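Local coordinates for protein beta-xylanase (Caldicellulosiruptor kristjanssonii, PDB 7NWN) that probably binds plant cell-wall polysaccharide through a calcium-containing family 9 carbohydrate-binding module belonging to a multimodular, hyperthermostable xylanase-glucuronoyl esterase, at residues A[43-48]-A[73-78]; A[168-171]-A[177-180]. All blocks are in the same frame, centred on the assembly; numbering follows the deposited sequence.

Contact 1 (A[43-48]-A[73-78]); sequences VEWNIP and LAEVYD. With CA (calcium ion), chain Q; EDO (1,2-ethanediol), chain K.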
loop_
_atom_site.group_PDB
_atom_site.type_symbol
_atom_site.label_atom_id
_atom_site.label_comp_id
_atom_site.label_asym_id
_atom_site.label_seq_id
_atom_site.Cartn_x
_atom_site.Cartn_y
_atom_site.Cartn_z
ATOM N N VAL A 43 -13.780 2.907 6.946
ATOM C CA VAL A 43 -12.841 1.836 7.273
ATOM C C VAL A 43 -11.757 2.428 8.176
ATOM O O VAL A 43 -11.594 3.650 8.270
ATOM C CB VAL A 43 -12.259 1.144 6.033
ATOM C CG1 VAL A 43 -13.325 0.780 5.007
ATOM C CG2 VAL A 43 -11.200 1.985 5.383
ATOM N N GLU A 44 -11.012 1.540 8.826
ATOM C CA GLU A 44 -10.101 1.918 9.899
ATOM C C GLU A 44 -8.677 2.096 9.346
ATOM O O GLU A 44 -8.245 1.374 8.425
ATOM C CB GLU A 44 -10.246 0.829 10.969
ATOM C CG GLU A 44 -9.034 0.627 11.851
ATOM C CD GLU A 44 -8.981 -0.724 12.562
ATOM O OE1 GLU A 44 -8.069 -1.549 12.225
ATOM O OE2 GLU A 44 -9.848 -0.952 13.454
ATOM N N TRP A 45 -7.961 3.036 9.965
ATOM C CA TRP A 45 -6.519 3.218 9.756
ATOM C C TRP A 45 -5.730 2.019 10.299
ATOM O O TRP A 45 -6.023 1.489 11.352
ATOM C CB TRP A 45 -6.037 4.514 10.431
ATOM C CG TRP A 45 -6.478 5.804 9.803
ATOM C CD1 TRP A 45 -7.273 6.752 10.387
ATOM C CD2 TRP A 45 -6.051 6.351 8.526
ATOM N NE1 TRP A 45 -7.425 7.818 9.532
ATOM C CE2 TRP A 45 -6.689 7.608 8.390
ATOM C CE3 TRP A 45 -5.232 5.902 7.482
ATOM C CZ2 TRP A 45 -6.505 8.417 7.267
ATOM C CZ3 TRP A 45 -5.069 6.682 6.348
ATOM C CH2 TRP A 45 -5.692 7.928 6.263
ATOM N N ASN A 46 -4.735 1.565 9.561
ATOM C CA ASN A 46 -3.734 0.634 10.047
ATOM C C ASN A 46 -2.494 1.468 10.295
ATOM O O ASN A 46 -2.226 2.365 9.500
ATOM C CB ASN A 46 -3.441 -0.422 8.986
ATOM C CG ASN A 46 -4.718 -1.142 8.582
ATOM O OD1 ASN A 46 -5.280 -1.917 9.359
ATOM N ND2 ASN A 46 -5.212 -0.854 7.390
ATOM N N ILE A 47 -1.846 1.259 11.446
ATOM C CA ILE A 47 -0.714 2.070 11.884
ATOM C C ILE A 47 0.521 1.172 11.855
ATOM O O ILE A 47 0.673 0.268 12.688
ATOM C CB ILE A 47 -0.908 2.595 13.321
ATOM C CG1 ILE A 47 -2.276 3.248 13.585
ATOM C CG2 ILE A 47 0.284 3.456 13.721
ATOM C CD1 ILE A 47 -2.504 4.588 12.927
ATOM N N PRO A 48 1.445 1.353 10.897
ATOM C CA PRO A 48 2.664 0.537 10.894
ATOM C C PRO A 48 3.532 1.058 12.040
ATOM O O PRO A 48 3.696 2.272 12.187
ATOM C CB PRO A 48 3.216 0.798 9.498
ATOM C CG PRO A 48 2.767 2.215 9.200
ATOM C CD PRO A 48 1.391 2.338 9.808
ATOM N N LEU A 73 -4.901 3.697 0.663
ATOM C CA LEU A 73 -4.817 5.127 0.940
ATOM C C LEU A 73 -3.787 5.276 2.059
ATOM O O LEU A 73 -4.026 4.736 3.136
ATOM C CB LEU A 73 -6.186 5.626 1.431
ATOM C CG LEU A 73 -6.200 7.085 1.908
ATOM C CD1 LEU A 73 -6.209 7.953 0.687
ATOM C CD2 LEU A 73 -7.479 7.344 2.703
ATOM N N ALA A 74 -2.653 5.926 1.777
ATOM C CA ALA A 74 -1.653 6.119 2.804
ATOM C C ALA A 74 -1.496 7.615 3.058
ATOM O O ALA A 74 -1.471 8.420 2.117
ATOM C CB ALA A 74 -0.342 5.471 2.383
ATOM N N GLU A 75 -1.372 7.974 4.346
ATOM C CA GLU A 75 -0.910 9.321 4.680
ATOM C C GLU A 75 0.363 9.248 5.524
ATOM O O GLU A 75 0.450 8.451 6.487
ATOM C CB GLU A 75 -1.987 10.061 5.481
ATOM C CG GLU A 75 -3.131 10.442 4.594
ATOM C CD GLU A 75 -4.241 11.267 5.225
ATOM O OE1 GLU A 75 -4.054 11.781 6.330
ATOM O OE2 GLU A 75 -5.279 11.403 4.575
ATOM N N VAL A 76 1.320 10.106 5.146
ATOM C CA VAL A 76 2.598 10.137 5.822
ATOM C C VAL A 76 2.772 11.536 6.430
ATOM O O VAL A 76 2.732 12.518 5.692
ATOM C CB VAL A 76 3.738 9.823 4.821
ATOM C CG1 VAL A 76 5.114 9.874 5.510
ATOM C CG2 VAL A 76 3.540 8.466 4.117
ATOM N N TYR A 77 3.035 11.591 7.735
ATOM C CA TYR A 77 3.528 12.786 8.398
ATOM C C TYR A 77 5.056 12.784 8.301
ATOM O O TYR A 77 5.720 11.891 8.828
ATOM C CB TYR A 77 3.041 12.788 9.850
ATOM C CG TYR A 77 3.610 13.925 10.660
ATOM C CD1 TYR A 77 2.992 15.173 10.681
ATOM C CD2 TYR A 77 4.791 13.755 11.389
ATOM C CE1 TYR A 77 3.529 16.232 11.404
ATOM C CE2 TYR A 77 5.352 14.805 12.099
ATOM C CZ TYR A 77 4.714 16.042 12.105
ATOM O OH TYR A 77 5.269 17.079 12.796
ATOM N N ASP A 78 5.591 13.793 7.603
ATOM C CA ASP A 78 6.986 13.887 7.267
ATOM C C ASP A 78 7.275 15.348 6.944
ATOM O O ASP A 78 6.972 15.817 5.854
ATOM C CB ASP A 78 7.341 12.968 6.106
ATOM C CG ASP A 78 8.835 12.886 5.774
ATOM O OD1 ASP A 78 9.681 13.571 6.416
ATOM O OD2 ASP A 78 9.141 12.108 4.876
HETATM CA CA CA Q . 11.488 12.875 4.697
HETATM C C1 EDO K . -4.199 -2.183 12.678
HETATM O O1 EDO K . -4.063 -2.917 11.499
HETATM C C2 EDO K . -2.942 -1.457 12.977
HETATM O O2 EDO K . -3.279 -0.166 13.356
HETATM O O HOH W 1 12.512 13.624 6.955
#
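Trp45 reaches from its loop to strand 69-77 and meets Glu75 and Leu73 with the far corner of its six-membered ring. Its CG stands anti to the carbonyl carbon (chi1 -71°), which brings the indole nearer the strand than the backbone comes; the closest CA atoms, those of Trp45 and Ala74, are still 9.0 Å apart. CH2 of Trp45 lies 3.8 Å from CD of Glu75, and the ring and carboxylate planes are turned 62° from each other. The same CH2 touches CD2 of Leu73 at 4.0 Å, while Trp45 CZ3 comes to 3.9 Å from the carbonyl O of Leu73. The contact is thus purely van der Waals, and the charge of Glu75 is answered by a salt bridge from its OE2 to Arg145. With an alanine here in place of Glu75, Arg145 would probably lose this carboxylate partner and a gap would open beside the end of the indole. Lys60 and Lys62 of strand 58-66 make cation-pi contacts with Trp45. Strand 69-77 runs between strands 58-66 and 143-151 in the four-stranded antiparallel sheet; the loop runs beside the outermost strand 58-66, bonded through Asn46 to the backbone of Phe61, and the indole reaches past that strand.

Contact 2 (A[168-171]-A[177-180]); sequences VNEA and RVAT. With CA (calcium ion), chain Q.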
loop_
_atom_site.group_PDB
_atom_site.type_symbol
_atom_site.label_atom_id
_atom_site.label_comp_id
_atom_site.label_asym_id
_atom_site.label_seq_id
_atom_site.Cartn_x
_atom_site.Cartn_y
_atom_site.Cartn_z
ATOM N N VAL A 168 7.154 2.563 4.486
ATOM C CA VAL A 168 7.482 3.938 4.167
ATOM C C VAL A 168 9.000 4.044 4.207
ATOM O O VAL A 168 9.602 3.633 5.188
ATOM C CB VAL A 168 6.876 4.862 5.229
ATOM C CG1 VAL A 168 7.347 6.320 5.105
ATOM C CG2 VAL A 168 5.352 4.752 5.238
ATOM N N ASN A 169 9.575 4.653 3.184
ATOM C CA ASN A 169 10.970 5.091 3.180
ATOM C C ASN A 169 11.008 6.578 3.549
ATOM O O ASN A 169 10.356 7.399 2.886
ATOM C CB ASN A 169 11.525 4.934 1.778
ATOM C CG ASN A 169 11.458 3.473 1.341
ATOM O OD1 ASN A 169 11.788 2.566 2.119
ATOM N ND2 ASN A 169 11.080 3.239 0.091
ATOM N N GLU A 170 11.743 6.895 4.621
ATOM C CA GLU A 170 11.947 8.269 5.024
ATOM C C GLU A 170 13.345 8.746 4.656
ATOM O O GLU A 170 14.328 8.188 5.156
ATOM C CB GLU A 170 11.836 8.511 6.518
ATOM C CG GLU A 170 11.995 10.045 6.692
ATOM C CD GLU A 170 12.406 10.414 8.082
ATOM O OE1 GLU A 170 12.303 9.530 8.999
ATOM O OE2 GLU A 170 12.816 11.557 8.236
ATOM N N ALA A 171 13.399 9.784 3.815
ATOM C CA ALA A 171 14.647 10.406 3.397
ATOM C C ALA A 171 14.792 11.753 4.094
ATOM O O ALA A 171 13.782 12.363 4.395
ATOM C CB ALA A 171 14.714 10.600 1.911
ATOM N N ARG A 177 17.909 7.826 2.340
ATOM C CA ARG A 177 16.992 7.252 3.318
ATOM C C ARG A 177 17.688 7.126 4.673
ATOM O O ARG A 177 18.800 6.625 4.735
ATOM C CB ARG A 177 16.469 5.890 2.831
ATOM C CG ARG A 177 15.539 5.230 3.848
ATOM C CD ARG A 177 14.823 4.037 3.209
ATOM N NE ARG A 177 15.714 2.902 3.385
ATOM C CZ ARG A 177 15.524 1.679 2.883
ATOM N NH1 ARG A 177 14.458 1.403 2.144
ATOM N NH2 ARG A 177 16.430 0.748 3.110
ATOM N N VAL A 178 17.011 7.550 5.742
ATOM C CA VAL A 178 17.516 7.465 7.091
ATOM C C VAL A 178 16.656 6.554 7.943
ATOM O O VAL A 178 17.066 6.267 9.061
ATOM C CB VAL A 178 17.705 8.845 7.755
ATOM C CG1 VAL A 178 18.672 9.680 6.928
ATOM C CG2 VAL A 178 16.401 9.614 7.950
ATOM N N ALA A 179 15.461 6.167 7.459
ATOM C CA ALA A 179 14.564 5.351 8.267
ATOM C C ALA A 179 13.556 4.625 7.374
ATOM O O ALA A 179 13.316 5.049 6.249
ATOM C CB ALA A 179 13.877 6.163 9.331
ATOM N N THR A 180 13.019 3.517 7.895
ATOM C CA THR A 180 11.927 2.786 7.289
ATOM C C THR A 180 10.879 2.565 8.346
ATOM O O THR A 180 11.193 2.512 9.539
ATOM C CB THR A 180 12.312 1.439 6.662
ATOM O OG1 THR A 180 12.811 0.598 7.705
ATOM C CG2 THR A 180 13.264 1.563 5.497
HETATM CA CA CA Q . 11.488 12.875 4.697
HETATM O O HOH W 1 12.512 13.624 6.955
#
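CG of Glu170 is anti to the backbone N (chi1 -176°) and its chain stays extended, carrying the carboxylate past Ala179 and Val178, whereas the chain of Arg177 bends at chi3 (87°) and turns its guanidinium back to Asn169. OE1 of Glu170 rests 3.7 Å from CB of Ala179. NH1 of Arg177 donates to OD1 of Asn169 over 2.9 Å, arriving well above the amide's carbonyl plane; the amide and guanidinium planes are 42° apart. CG2 of Thr180 lies over one face of that guanidinium, offset toward its rim. Asn169 has several partners: OD1 also accepts from Gln167, and ND2 donates to Glu95 and Ser93, which should fix the flip of its amide.

The backbones form a classic beta bulge, with Val178 and Ala179 both opposite Glu170. O of Glu170 takes N-H groups from both: a nearly linear bond of 2.8 Å from Val178 N and a longer one of 3.3 Å from Ala179 N. In return, Glu170 N donates to O of Ala179 at 2.9 Å. Beyond the bulge, Ala171 turns its O to the calcium ion, 2.4 Å away. Water 1, also on the metal, donates to OE2 of Glu170, so this carboxylate, whose oxygens do not bind the ion directly, acts as a second-shell group. Asp78, Val80 and Asp92 complete the protein part of the site.

These segments are the loop-proximal ends of the hairpin formed by strands 161-171 and 177-182. Strand 161-171 pairs on its other side with strand 93-99, and strand 177-182 pairs with the short strand 50-51.

Contact 2 is largely buried and joins neighbouring strands of the mixed sheet, whereas contact 1 is partly buried and sets a loop beside the edge of the four-stranded antiparallel sheet, with one indole reaching in over it. Their chemistry differs accordingly: backbone hydrogen bonds and an arginine-amide pair hold the hairpin, but only an aromatic ring in van der Waals contact links the loop to its strand. The two meet where the sheets pack together, Val76 CG1 lying 4.2 Å from Val168 CG1. They also share one calcium ion, which Asp78 grips through both carboxylate oxygens from the end of segment 73-78 and segment 168-171 binds through a backbone carbonyl, tying the ends of strands from both sheets.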